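Rho guanyl nucleotide exchange factor (Rom2), putative (Aspergillus fumigatus Af293, PDB 5O51) probably acts as a guanine-nucleotide exchange factor for a Rho-type GTPase, this chain being its CNH domain, a seven-bladed beta-propeller. Local coordinates at residues L281-N286 with K305-L310; F287-H292 with I299-G304; A81-S86 with Q110-F115; G37-I42 with A62-Q67; I176-S181 with C194-E199. All coordinates share one frame; numbering follows the deposited sequence.

From the N terminus, contact 4 closes the first loop, setting the turn between the second and third strands of the 22-61 blade against the linker to the next blade. Contact 3 follows in series and repeats this arrangement one blade on; the two meet where Asn82 N lies 3.0 Å from Gln64 O. Contact 5 comes next, joining a linker to a turn of the blade it enters, and Phe115 of contact 3 packs against the carbonyl oxygens of Ser180 and Ser181. Contact 1 closes the loop that runs from the 272-303 blade into the closing blade, and contact 2, a hairpin of the former, lies wholly within that loop. No loops cross.

Contact 1. Residues L281-N286 with K305-L310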
# COMPACT_ATOMS: atom_id res chain seq x y z
N LEU A 281 -4.79 -10.38 -8.14
CA LEU A 281 -3.36 -10.70 -8.15
C LEU A 281 -2.82 -10.67 -6.72
O LEU A 281 -3.02 -9.70 -6.01
CB LEU A 281 -2.60 -9.69 -8.97
CG LEU A 281 -2.84 -9.69 -10.51
CD1 LEU A 281 -4.02 -8.80 -10.86
CD2 LEU A 281 -1.65 -9.19 -11.29
N ALA A 282 -2.18 -11.75 -6.28
CA ALA A 282 -1.54 -11.83 -4.95
C ALA A 282 -0.03 -11.78 -5.10
O ALA A 282 0.53 -12.65 -5.75
CB ALA A 282 -1.95 -13.14 -4.29
N PHE A 283 0.66 -10.78 -4.50
CA PHE A 283 2.14 -10.71 -4.62
C PHE A 283 2.78 -11.31 -3.38
O PHE A 283 2.45 -10.86 -2.27
CB PHE A 283 2.56 -9.20 -4.74
CG PHE A 283 2.10 -8.56 -6.02
CD1 PHE A 283 0.78 -8.22 -6.22
CD2 PHE A 283 2.97 -8.33 -7.02
CE1 PHE A 283 0.36 -7.69 -7.45
CE2 PHE A 283 2.58 -7.76 -8.23
CZ PHE A 283 1.28 -7.45 -8.44
N GLU A 284 3.71 -12.25 -3.55
CA GLU A 284 4.50 -12.87 -2.48
C GLU A 284 5.96 -12.70 -2.91
O GLU A 284 6.22 -12.51 -4.08
CB GLU A 284 4.16 -14.38 -2.43
CG GLU A 284 4.69 -15.04 -1.27
CD GLU A 284 5.52 -16.27 -1.46
OE1 GLU A 284 6.61 -16.39 -2.10
OE2 GLU A 284 5.06 -17.13 -0.77
N PRO A 285 6.95 -12.85 -1.99
CA PRO A 285 8.32 -12.57 -2.44
C PRO A 285 8.83 -13.39 -3.64
O PRO A 285 9.62 -12.86 -4.44
CB PRO A 285 9.15 -12.82 -1.16
CG PRO A 285 8.24 -12.29 -0.10
CD PRO A 285 6.92 -12.93 -0.52
N ASN A 286 8.37 -14.63 -3.80
CA ASN A 286 8.89 -15.50 -4.86
C ASN A 286 7.94 -15.70 -5.99
O ASN A 286 8.30 -16.28 -7.01
CB ASN A 286 9.32 -16.89 -4.33
CG ASN A 286 10.45 -16.82 -3.35
OD1 ASN A 286 10.37 -17.33 -2.22
ND2 ASN A 286 11.50 -16.17 -3.73
N LYS A 305 12.16 -13.29 -7.87
CA LYS A 305 12.89 -13.11 -6.63
C LYS A 305 12.74 -11.69 -6.03
O LYS A 305 12.85 -10.72 -6.72
CB LYS A 305 14.34 -13.48 -6.94
CG LYS A 305 15.06 -13.92 -5.68
CD LYS A 305 16.56 -13.85 -5.82
CE LYS A 305 17.18 -13.66 -4.43
NZ LYS A 305 18.65 -13.87 -4.43
N ASN A 306 12.43 -11.60 -4.75
CA ASN A 306 12.23 -10.34 -4.07
C ASN A 306 11.23 -9.44 -4.86
O ASN A 306 11.51 -8.30 -5.19
CB ASN A 306 13.59 -9.63 -3.80
CG ASN A 306 13.48 -8.43 -2.84
OD1 ASN A 306 12.51 -8.25 -2.10
ND2 ASN A 306 14.52 -7.59 -2.85
N ILE A 307 10.07 -9.99 -5.15
CA ILE A 307 8.98 -9.25 -5.82
C ILE A 307 8.30 -8.38 -4.81
O ILE A 307 7.99 -8.87 -3.75
CB ILE A 307 7.92 -10.20 -6.42
CG1 ILE A 307 8.56 -11.01 -7.55
CG2 ILE A 307 6.66 -9.34 -6.84
CD1 ILE A 307 7.79 -12.27 -7.99
N ARG A 308 8.13 -7.10 -5.11
CA ARG A 308 7.48 -6.09 -4.21
C ARG A 308 6.39 -5.39 -5.06
O ARG A 308 6.73 -4.76 -6.09
CB ARG A 308 8.50 -4.99 -3.84
CG ARG A 308 9.59 -5.43 -2.89
CD ARG A 308 10.95 -4.79 -3.23
NE ARG A 308 11.64 -5.55 -4.26
CZ ARG A 308 12.59 -5.13 -5.08
NH1 ARG A 308 13.03 -3.87 -5.09
NH2 ARG A 308 13.09 -5.98 -5.93
N MET A 309 5.13 -5.44 -4.65
CA MET A 309 4.13 -4.62 -5.31
C MET A 309 4.35 -3.14 -4.96
O MET A 309 4.37 -2.78 -3.79
CB MET A 309 2.71 -5.06 -4.94
CG MET A 309 1.65 -4.41 -5.84
SD MET A 309 -0.05 -4.70 -5.32
CE MET A 309 -0.25 -3.13 -4.41
N LEU A 310 4.49 -2.26 -5.95
CA LEU A 310 4.76 -0.83 -5.64
C LEU A 310 3.54 0.08 -5.57
O LEU A 310 3.45 0.89 -4.68
CB LEU A 310 5.79 -0.23 -6.60
CG LEU A 310 7.15 -0.95 -6.60
CD1 LEU A 310 7.95 -0.48 -7.79
CD2 LEU A 310 7.88 -0.77 -5.26
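Met309 lays its side chain over one face of the Phe283 ring. Its CB starts the contact above the near end of the ring, 3.7 Å from Phe283 CG. With CG anti to the backbone N (chi1 -168°), the chain runs on across the ring, and Met309 CG sits over the centre, 3.9 Å from the centroid, in a CH-pi contact. Met309 SD then lies obliquely beside the CD1-CE1 bond, 3.7 Å from Phe283 CE1, which makes this a Met-aromatic contact as well. Beyond the sulfur the tip turns away from the ring. Ile307 comes to the same ring at its edge, with CG2 in the ring plane and 3.8 Å from Phe283 CD2, so that face and rim are met by two residues of one strand. The backbones join at Ile307 N, which donates to Pro285 O over 3.0 Å with a straight N-H. On either segment the chain is braced locally: Arg308 grips Asn306 O side-on with NE and NH2, and Glu284 OE1 accepts from Asn286 N while OE2 takes Asn269 N. The strands 281-284 and 307-310 run 129° apart in direction and belong to adjacent propeller blades. Phe283 is further packed by Ile288 of the neighbouring strand 287-292 and by Ile317 and Tyr319 of strand 317-323, and Met309 reaches Ala272 and Ala274 of strand 272-276.

Contact 2. Residues F287-H292 with I299-G304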
# COMPACT_ATOMS: atom_id res chain seq x y z
N PHE A 287 6.74 -15.15 -5.92
CA PHE A 287 5.84 -15.25 -7.10
C PHE A 287 4.59 -14.43 -7.01
O PHE A 287 4.07 -14.14 -5.95
CB PHE A 287 5.43 -16.75 -7.40
CG PHE A 287 4.79 -17.48 -6.24
CD1 PHE A 287 5.55 -18.26 -5.39
CD2 PHE A 287 3.41 -17.53 -6.11
CE1 PHE A 287 4.96 -18.99 -4.37
CE2 PHE A 287 2.83 -18.24 -5.08
CZ PHE A 287 3.60 -18.91 -4.18
N ILE A 288 4.07 -14.09 -8.17
CA ILE A 288 2.75 -13.47 -8.28
C ILE A 288 1.76 -14.55 -8.72
O ILE A 288 1.97 -15.20 -9.74
CB ILE A 288 2.70 -12.39 -9.37
CG1 ILE A 288 3.82 -11.36 -9.15
CG2 ILE A 288 1.36 -11.68 -9.31
CD1 ILE A 288 3.95 -10.36 -10.27
N GLU A 289 0.67 -14.69 -7.97
CA GLU A 289 -0.43 -15.63 -8.29
C GLU A 289 -1.62 -14.88 -8.80
O GLU A 289 -2.18 -14.07 -8.10
CB GLU A 289 -0.82 -16.49 -7.06
CG GLU A 289 -1.75 -17.70 -7.35
CD GLU A 289 -2.02 -18.60 -6.13
OE1 GLU A 289 -1.28 -18.57 -5.10
OE2 GLU A 289 -3.03 -19.32 -6.19
N ILE A 290 -2.05 -15.25 -9.99
CA ILE A 290 -3.21 -14.60 -10.66
C ILE A 290 -4.45 -15.55 -10.78
O ILE A 290 -4.35 -16.60 -11.42
CB ILE A 290 -2.80 -14.03 -12.01
CG1 ILE A 290 -1.57 -13.10 -11.82
CG2 ILE A 290 -3.99 -13.35 -12.69
CD1 ILE A 290 -0.91 -12.80 -13.17
N ARG A 291 -5.56 -15.17 -10.09
CA ARG A 291 -6.84 -15.90 -10.14
C ARG A 291 -7.98 -15.06 -10.78
O ARG A 291 -8.01 -13.81 -10.66
CB ARG A 291 -7.34 -16.31 -8.75
CG ARG A 291 -6.35 -17.07 -7.84
CD ARG A 291 -6.38 -18.54 -8.05
NE ARG A 291 -5.62 -19.23 -7.04
CZ ARG A 291 -6.10 -20.12 -6.15
NH1 ARG A 291 -7.40 -20.47 -6.13
NH2 ARG A 291 -5.24 -20.66 -5.26
N HIS A 292 -8.93 -15.80 -11.36
CA HIS A 292 -10.23 -15.26 -11.87
C HIS A 292 -11.23 -14.96 -10.75
O HIS A 292 -11.61 -15.83 -10.00
CB HIS A 292 -10.84 -16.25 -12.84
CG HIS A 292 -11.76 -15.62 -13.83
ND1 HIS A 292 -13.03 -15.27 -13.51
CD2 HIS A 292 -11.61 -15.33 -15.15
CE1 HIS A 292 -13.62 -14.73 -14.56
NE2 HIS A 292 -12.78 -14.76 -15.57
N ILE A 299 -5.19 -18.74 -12.99
CA ILE A 299 -4.89 -18.32 -14.37
C ILE A 299 -3.41 -18.39 -14.68
O ILE A 299 -3.06 -18.89 -15.73
CB ILE A 299 -5.37 -16.88 -14.61
CG1 ILE A 299 -6.88 -16.78 -14.43
CG2 ILE A 299 -4.95 -16.32 -15.99
CD1 ILE A 299 -7.67 -17.39 -15.60
N HIS A 300 -2.55 -17.82 -13.81
CA HIS A 300 -1.11 -17.71 -14.12
C HIS A 300 -0.32 -17.56 -12.82
O HIS A 300 -0.80 -17.00 -11.81
CB HIS A 300 -0.87 -16.61 -15.21
CG HIS A 300 0.49 -16.63 -15.82
ND1 HIS A 300 1.10 -17.80 -16.25
CD2 HIS A 300 1.41 -15.64 -16.01
CE1 HIS A 300 2.32 -17.53 -16.70
NE2 HIS A 300 2.53 -16.23 -16.56
N ILE A 301 0.84 -18.18 -12.78
CA ILE A 301 1.86 -17.90 -11.78
C ILE A 301 3.08 -17.26 -12.49
O ILE A 301 3.64 -17.82 -13.45
CB ILE A 301 2.25 -19.18 -11.04
CG1 ILE A 301 1.07 -19.66 -10.21
CG2 ILE A 301 3.45 -19.00 -10.13
CD1 ILE A 301 1.28 -21.00 -9.60
N MET A 302 3.57 -16.12 -11.97
CA MET A 302 4.83 -15.45 -12.52
C MET A 302 5.92 -15.54 -11.44
O MET A 302 5.81 -14.91 -10.39
CB MET A 302 4.51 -14.00 -12.87
CG MET A 302 3.29 -13.75 -13.75
SD MET A 302 2.77 -11.97 -13.90
CE MET A 302 4.19 -11.36 -14.84
N THR A 303 6.94 -16.38 -11.63
CA THR A 303 7.92 -16.61 -10.57
C THR A 303 9.00 -15.51 -10.61
O THR A 303 9.11 -14.85 -11.58
CB THR A 303 8.59 -17.98 -10.66
OG1 THR A 303 9.14 -18.09 -11.97
CG2 THR A 303 7.55 -19.08 -10.54
N GLY A 304 9.74 -15.32 -9.52
CA GLY A 304 10.86 -14.42 -9.48
C GLY A 304 11.43 -14.35 -8.11
O GLY A 304 11.21 -15.22 -7.26
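Ile290 O is gripped by two successive backbone amides of the facing strand: Ile299 N lies 2.8 Å from it, in the carbonyl plane, and His300 N reaches the same oxygen over a longer 3.2 Å, tilted slightly from that plane. Two residues thus oppose one, the definition of a classic beta bulge. In return Ile290 N donates to His300 O at 2.8 Å, and further along Ile288 and Met302 exchange a pair of amide bonds. Strands 287-292 and 298-303 form the outer antiparallel hairpin of a four-stranded propeller blade, and the bulge sits near its turn. On the face that carries Ile288, Ile290 and Met302, the methionine sulfur is the meeting point. Ile288 and Met302 lie side by side, pointing the same way, with CD1 of Ile288 4.1 Å from SD; Ile290 crosses the methionine obliquely and brings its CD1 to 3.8 Å from Met302 SD. Tyr319 of the next blade touches both Ile288 and Met302. The opposite face is built differently. Phe287 CG stands between the backbone N and the carbonyl carbon (chi1 56°), and the ring leads away from the hairpin partner; it is Phe287 CB that packs on Ile301 CG2, 4.1 Å off. Nearby, Arg291 grips Glu289 OE2 side-on with NE and NH2 in a salt bridge, each nitrogen 2.7 Å from that oxygen and both in the guanidinium plane, while Glu289 OE1 takes the amide of Glu267.

Contact 3. Residues A81-S86 with Q110-F115; sequences ANKTLS and QGHANF
Leu85 and Gln110 hold the tight part of this contact, pairing as antiparallel hydrogen-bonded residues. Leu85 N donates to Gln110 O at 3.0 Å, meeting that oxygen almost head-on, whereas the return bond from Gln110 N to Leu85 O is weak at 3.3 Å. Next to them Thr84 OG1, anti to the carbonyl carbon (chi1 -58°), donates to Gly111 O over 3.1 Å, tying the threonine side chain to the departing chain. Lys83 O and Ala113 N approach to 2.7 Å, but the N-H is so bent that the bond is weak. The buried Gln110 side chain is extended as far as CD, and its NE2 donates to His112 O at 3.0 Å, while its OE1 has weak partners in Ser129, Lys140 and Tyr142.

The solvent side is looser. There the extended Lys83 lies beside His112, pointing the same way, with CD 4.1 Å from His112 NE2; Lys83 NZ and that nitrogen stay 4.8 Å apart and do not touch. The type I' turn from Ala81 to Thr84 brings Lys83 to this edge. It connects strands 76-81 and 84-89, while 110-115 leaves the blade's outermost strand 107-110 for strand 115-120, and Leu85 and His112 touch strand 125-132 of the next blade.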
# COMPACT_ATOMS: atom_id res chain seq x y z
N ALA A 81 10.81 7.87 6.33
CA ALA A 81 12.27 7.68 6.16
C ALA A 81 12.87 7.39 7.54
O ALA A 81 12.77 8.21 8.47
CB ALA A 81 12.92 8.90 5.57
N ASN A 82 13.40 6.19 7.69
CA ASN A 82 13.98 5.75 8.96
C ASN A 82 13.06 6.07 10.12
O ASN A 82 13.45 6.75 11.09
CB ASN A 82 15.34 6.40 9.13
CG ASN A 82 16.24 5.63 10.11
OD1 ASN A 82 16.02 4.46 10.41
ND2 ASN A 82 17.26 6.30 10.59
N LYS A 83 11.81 5.65 9.92
CA LYS A 83 10.71 5.71 10.90
C LYS A 83 10.17 7.07 11.24
O LYS A 83 9.29 7.20 12.09
CB LYS A 83 11.04 4.92 12.16
CG LYS A 83 11.45 3.50 11.78
CD LYS A 83 11.77 2.72 13.03
CE LYS A 83 11.88 1.24 12.70
NZ LYS A 83 12.64 0.52 13.75
N THR A 84 10.61 8.08 10.50
CA THR A 84 10.11 9.43 10.68
C THR A 84 9.25 9.78 9.47
O THR A 84 9.76 9.73 8.30
CB THR A 84 11.26 10.44 10.81
OG1 THR A 84 12.08 10.06 11.91
CG2 THR A 84 10.74 11.86 11.05
N LEU A 85 8.02 10.21 9.77
CA LEU A 85 7.03 10.66 8.81
C LEU A 85 7.08 12.15 8.65
O LEU A 85 6.99 12.87 9.63
CB LEU A 85 5.62 10.19 9.23
CG LEU A 85 4.47 10.57 8.27
CD1 LEU A 85 4.66 9.89 6.88
CD2 LEU A 85 3.10 10.18 8.85
N SER A 86 7.20 12.63 7.41
CA SER A 86 7.32 14.07 7.12
C SER A 86 6.60 14.47 5.84
O SER A 86 6.45 13.68 4.92
CB SER A 86 8.82 14.53 6.92
OG SER A 86 9.77 13.94 7.80
N GLN A 110 5.33 13.09 12.49
CA GLN A 110 5.47 12.23 13.61
C GLN A 110 6.88 11.61 13.61
O GLN A 110 7.39 11.12 12.55
CB GLN A 110 4.44 11.14 13.48
CG GLN A 110 4.60 10.03 14.50
CD GLN A 110 3.29 9.32 14.76
OE1 GLN A 110 2.27 9.97 15.03
NE2 GLN A 110 3.30 7.99 14.71
N GLY A 111 7.43 11.54 14.82
CA GLY A 111 8.79 11.10 15.07
C GLY A 111 9.13 9.66 14.86
O GLY A 111 10.25 9.36 14.37
N HIS A 112 8.22 8.76 15.26
CA HIS A 112 8.44 7.32 15.24
C HIS A 112 7.19 6.73 14.61
O HIS A 112 6.12 7.00 15.09
CB HIS A 112 8.66 6.77 16.67
CG HIS A 112 9.25 5.40 16.72
ND1 HIS A 112 8.49 4.25 16.59
CD2 HIS A 112 10.53 4.98 16.85
CE1 HIS A 112 9.28 3.19 16.62
NE2 HIS A 112 10.52 3.61 16.79
N ALA A 113 7.31 5.99 13.50
CA ALA A 113 6.14 5.38 12.83
C ALA A 113 6.59 4.22 12.03
O ALA A 113 7.65 4.25 11.37
CB ALA A 113 5.41 6.40 11.94
N ASN A 114 5.80 3.18 12.05
CA ASN A 114 6.06 1.97 11.28
C ASN A 114 5.37 1.93 9.89
O ASN A 114 5.95 1.39 8.99
CB ASN A 114 5.66 0.76 12.14
CG ASN A 114 6.44 0.74 13.45
OD1 ASN A 114 5.92 1.06 14.53
ND2 ASN A 114 7.75 0.52 13.32
N PHE A 115 4.14 2.42 9.75
CA PHE A 115 3.49 2.64 8.44
C PHE A 115 2.47 3.77 8.51
O PHE A 115 2.24 4.35 9.60
CB PHE A 115 2.91 1.36 7.77
CG PHE A 115 1.83 0.64 8.54
CD1 PHE A 115 2.17 -0.33 9.49
CD2 PHE A 115 0.49 0.81 8.24
CE1 PHE A 115 1.19 -1.04 10.17
CE2 PHE A 115 -0.50 0.10 8.91
CZ PHE A 115 -0.15 -0.83 9.88

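Contact 4. Residues G37-I42 with A62-Q67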
# COMPACT_ATOMS: atom_id res chain seq x y z
N GLY A 37 11.49 5.81 -3.81
CA GLY A 37 12.19 5.87 -2.49
C GLY A 37 13.14 4.66 -2.34
O GLY A 37 12.78 3.50 -2.65
N THR A 38 14.38 4.95 -1.98
CA THR A 38 15.41 3.92 -1.70
C THR A 38 16.09 4.13 -0.34
O THR A 38 15.79 5.09 0.41
CB THR A 38 16.47 4.03 -2.74
OG1 THR A 38 17.28 5.20 -2.43
CG2 THR A 38 15.86 4.18 -4.17
N ASP A 39 17.02 3.24 -0.03
CA ASP A 39 17.87 3.35 1.19
C ASP A 39 18.76 4.62 1.25
O ASP A 39 18.98 5.12 2.30
CB ASP A 39 18.67 2.04 1.41
CG ASP A 39 17.84 0.99 2.05
OD1 ASP A 39 16.72 1.32 2.53
OD2 ASP A 39 18.27 -0.17 2.09
N SER A 40 19.03 5.27 0.13
CA SER A 40 19.91 6.42 0.08
C SER A 40 19.28 7.77 -0.28
O SER A 40 19.89 8.83 -0.02
CB SER A 40 20.88 6.22 -1.07
OG SER A 40 20.26 6.91 -2.18
N GLY A 41 18.16 7.76 -0.98
CA GLY A 41 17.58 8.99 -1.55
C GLY A 41 16.23 8.77 -2.26
O GLY A 41 15.77 7.66 -2.35
N ILE A 42 15.62 9.86 -2.71
CA ILE A 42 14.39 9.93 -3.50
C ILE A 42 14.76 10.47 -4.88
O ILE A 42 15.53 11.49 -5.04
CB ILE A 42 13.36 10.78 -2.77
CG1 ILE A 42 12.98 10.12 -1.44
CG2 ILE A 42 12.05 10.97 -3.58
CD1 ILE A 42 12.17 11.01 -0.54
N ALA A 62 17.77 11.58 1.78
CA ALA A 62 16.91 11.01 2.84
C ALA A 62 17.22 9.58 2.76
O ALA A 62 17.37 9.05 1.66
CB ALA A 62 15.42 11.22 2.61
N SER A 63 17.27 8.95 3.92
CA SER A 63 17.79 7.63 4.01
C SER A 63 16.73 6.68 4.54
O SER A 63 15.84 7.11 5.23
CB SER A 63 19.07 7.67 4.88
OG SER A 63 18.81 7.32 6.21
N GLN A 64 16.84 5.39 4.20
CA GLN A 64 15.90 4.35 4.66
C GLN A 64 14.43 4.69 4.32
O GLN A 64 13.57 4.59 5.18
CB GLN A 64 16.00 4.19 6.17
CG GLN A 64 17.42 4.03 6.69
CD GLN A 64 18.01 2.74 6.23
OE1 GLN A 64 17.46 1.67 6.49
NE2 GLN A 64 19.15 2.82 5.54
N VAL A 65 14.18 5.17 3.10
CA VAL A 65 12.79 5.58 2.69
C VAL A 65 11.97 4.32 2.44
O VAL A 65 12.18 3.63 1.43
CB VAL A 65 12.75 6.48 1.47
CG1 VAL A 65 11.30 6.88 1.17
CG2 VAL A 65 13.61 7.74 1.72
N THR A 66 11.07 3.98 3.36
CA THR A 66 10.30 2.75 3.24
C THR A 66 8.87 2.93 2.71
O THR A 66 8.31 1.96 2.28
CB THR A 66 10.21 2.01 4.56
OG1 THR A 66 9.60 2.89 5.49
CG2 THR A 66 11.63 1.59 5.08
N GLN A 67 8.29 4.14 2.79
CA GLN A 67 6.94 4.37 2.25
C GLN A 67 6.81 5.82 1.80
O GLN A 67 7.42 6.76 2.35
CB GLN A 67 5.89 3.87 3.28
CG GLN A 67 4.51 3.65 2.71
CD GLN A 67 3.38 3.59 3.72
OE1 GLN A 67 3.51 3.05 4.86
NE2 GLN A 67 2.23 4.14 3.31
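Thr38 and Asp39 receive the backbone amides of segment 62-67 in the two hydrogen bonds across this contact. Val65 N donates to Thr38 O at 3.1 Å and Gln64 N to Asp39 O at 2.9 Å, each donor standing above the plane of its carbonyl. A CA-H...O contact, Ser63 CA to Asp39 O at 3.3 Å, adds to the grip on that oxygen, and Gly41 CA approaches Ala62 O similarly.

The apolar contacts centre on Val65. Its CG2 meets Ile42 CG1 at 4.0 Å, the two side chains crossing at about a right angle, and its CG1, anti to the backbone N (chi1 -178°), lies 3.9 Å from Gly37 CA, packing directly on the glycine backbone. Val79 of strand 76-81 touches both Ile42 and Val65.

Among the polar side chains, Asp39 and Gln64 cross with nearly parallel end groups, but Asp39 OD1 and Gln64 OE1 stay 4.0 Å apart. Asp39 OD1 instead bonds Asn23 ND2, which also serves Val65 O, so one amide bridges the two segments of this propeller blade junction. Thr38 OG1 accepts from Ser40 N, and the bend between strands 33-38 and 41-46 thereby takes the form of an ST turn.

Contact 5. Residues I176-S181 with C194-E199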
# COMPACT_ATOMS: atom_id res chain seq x y z
N ILE A 176 -4.80 0.09 20.37
CA ILE A 176 -5.26 -1.23 19.91
C ILE A 176 -4.33 -2.27 20.54
O ILE A 176 -3.11 -2.22 20.30
CB ILE A 176 -5.14 -1.43 18.35
CG1 ILE A 176 -6.00 -0.42 17.54
CG2 ILE A 176 -5.45 -2.88 17.92
CD1 ILE A 176 -7.45 -0.78 17.39
N PRO A 177 -4.88 -3.23 21.31
CA PRO A 177 -4.01 -4.24 21.94
C PRO A 177 -3.70 -5.43 21.04
O PRO A 177 -4.04 -6.56 21.39
CB PRO A 177 -4.84 -4.67 23.18
CG PRO A 177 -6.25 -4.55 22.71
CD PRO A 177 -6.27 -3.33 21.81
N ALA A 178 -3.05 -5.16 19.89
CA ALA A 178 -2.51 -6.19 18.98
C ALA A 178 -1.54 -5.63 17.89
O ALA A 178 -1.58 -4.46 17.52
CB ALA A 178 -3.64 -6.94 18.31
N GLU A 179 -0.68 -6.51 17.38
CA GLU A 179 0.16 -6.21 16.21
C GLU A 179 -0.70 -5.96 14.94
O GLU A 179 -1.54 -6.81 14.60
CB GLU A 179 1.14 -7.36 15.96
CG GLU A 179 2.26 -7.05 14.95
CD GLU A 179 3.22 -8.21 14.72
OE1 GLU A 179 2.78 -9.38 14.69
OE2 GLU A 179 4.44 -7.94 14.57
N SER A 180 -0.48 -4.81 14.27
CA SER A 180 -1.26 -4.41 13.07
C SER A 180 -0.48 -4.54 11.76
O SER A 180 0.62 -4.01 11.66
CB SER A 180 -1.73 -2.98 13.18
OG SER A 180 -2.67 -2.86 14.21
N SER A 181 -1.07 -5.26 10.79
CA SER A 181 -0.58 -5.41 9.39
C SER A 181 -0.97 -4.23 8.48
O SER A 181 -0.16 -3.82 7.68
CB SER A 181 -1.16 -6.66 8.73
OG SER A 181 -0.86 -7.86 9.41
N CYS A 194 -5.17 -6.51 11.99
CA CYS A 194 -4.35 -6.77 13.17
C CYS A 194 -4.38 -8.27 13.34
O CYS A 194 -5.15 -8.92 12.68
CB CYS A 194 -4.95 -6.05 14.40
SG CYS A 194 -6.37 -6.92 15.12
N ALA A 195 -3.57 -8.81 14.22
CA ALA A 195 -3.44 -10.29 14.33
C ALA A 195 -4.72 -11.10 14.64
O ALA A 195 -4.76 -12.30 14.43
CB ALA A 195 -2.38 -10.58 15.37
N ARG A 196 -5.75 -10.47 15.18
CA ARG A 196 -7.01 -11.17 15.51
C ARG A 196 -8.04 -11.07 14.38
O ARG A 196 -9.06 -11.79 14.39
CB ARG A 196 -7.63 -10.58 16.78
CG ARG A 196 -6.96 -11.04 18.08
CD ARG A 196 -7.78 -10.60 19.30
NE ARG A 196 -8.37 -9.26 19.10
CZ ARG A 196 -7.92 -8.10 19.61
NH1 ARG A 196 -6.84 -8.04 20.40
NH2 ARG A 196 -8.58 -6.98 19.33
N GLY A 197 -7.77 -10.17 13.44
CA GLY A 197 -8.59 -9.97 12.25
C GLY A 197 -8.74 -8.50 11.91
O GLY A 197 -8.12 -7.59 12.50
N PHE A 198 -9.62 -8.25 10.97
CA PHE A 198 -10.07 -6.91 10.70
C PHE A 198 -10.96 -6.37 11.86
O PHE A 198 -12.02 -6.92 12.13
CB PHE A 198 -10.83 -6.95 9.37
CG PHE A 198 -9.94 -7.03 8.12
CD1 PHE A 198 -9.00 -6.04 7.83
CD2 PHE A 198 -10.11 -8.07 7.19
CE1 PHE A 198 -8.24 -6.11 6.67
CE2 PHE A 198 -9.37 -8.13 6.00
CZ PHE A 198 -8.44 -7.15 5.75
N GLU A 199 -10.53 -5.30 12.53
CA GLU A 199 -11.31 -4.69 13.61
C GLU A 199 -11.68 -3.25 13.23
O GLU A 199 -10.82 -2.41 12.95
CB GLU A 199 -10.57 -4.72 14.96
CG GLU A 199 -9.99 -6.09 15.38
CD GLU A 199 -10.97 -7.10 16.00
OE1 GLU A 199 -12.01 -6.69 16.58
OE2 GLU A 199 -10.68 -8.32 15.94
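Ala195 N donates to Glu179 O at 2.9 Å, nearly along the C=O axis, in the main bond of this contact. Cys194 CA lies 3.2 Å from the same oxygen as a CA-H...O contact, and Ser180 and Cys194 draw together as an antiparallel non-hydrogen-bonded pair. Ala178 CB packs against Cys194 SG at 4.2 Å and sits 4.0 Å from Arg196 NH1. That nitrogen is also 3.3 Å from Pro177 O, which lies at the edge of the guanidinium near its plane; the bond is weak and poorly aimed.

A second layer sets these groups in place. Cys194 to Gly197 form a type I beta turn closed by Gly197 N to Cys194 O at 3.0 Å. Within it Arg196 N makes a weak bond to Cys194 SG, the sulfur being turned between backbone N and carbonyl carbon (chi1 79°). On the other segment Pro177 centres an inverse gamma turn. Farther out, Ser137 OG bonds both Ala178 O and Ser180 OG, and Thr132 OG1 bonds Ser180 N, fastening the linker to the preceding blade. A linker between two four-stranded antiparallel sheets, held against the second hairpin turn of the blade it enters, belongs to the beta-propeller fold of the CNH domain.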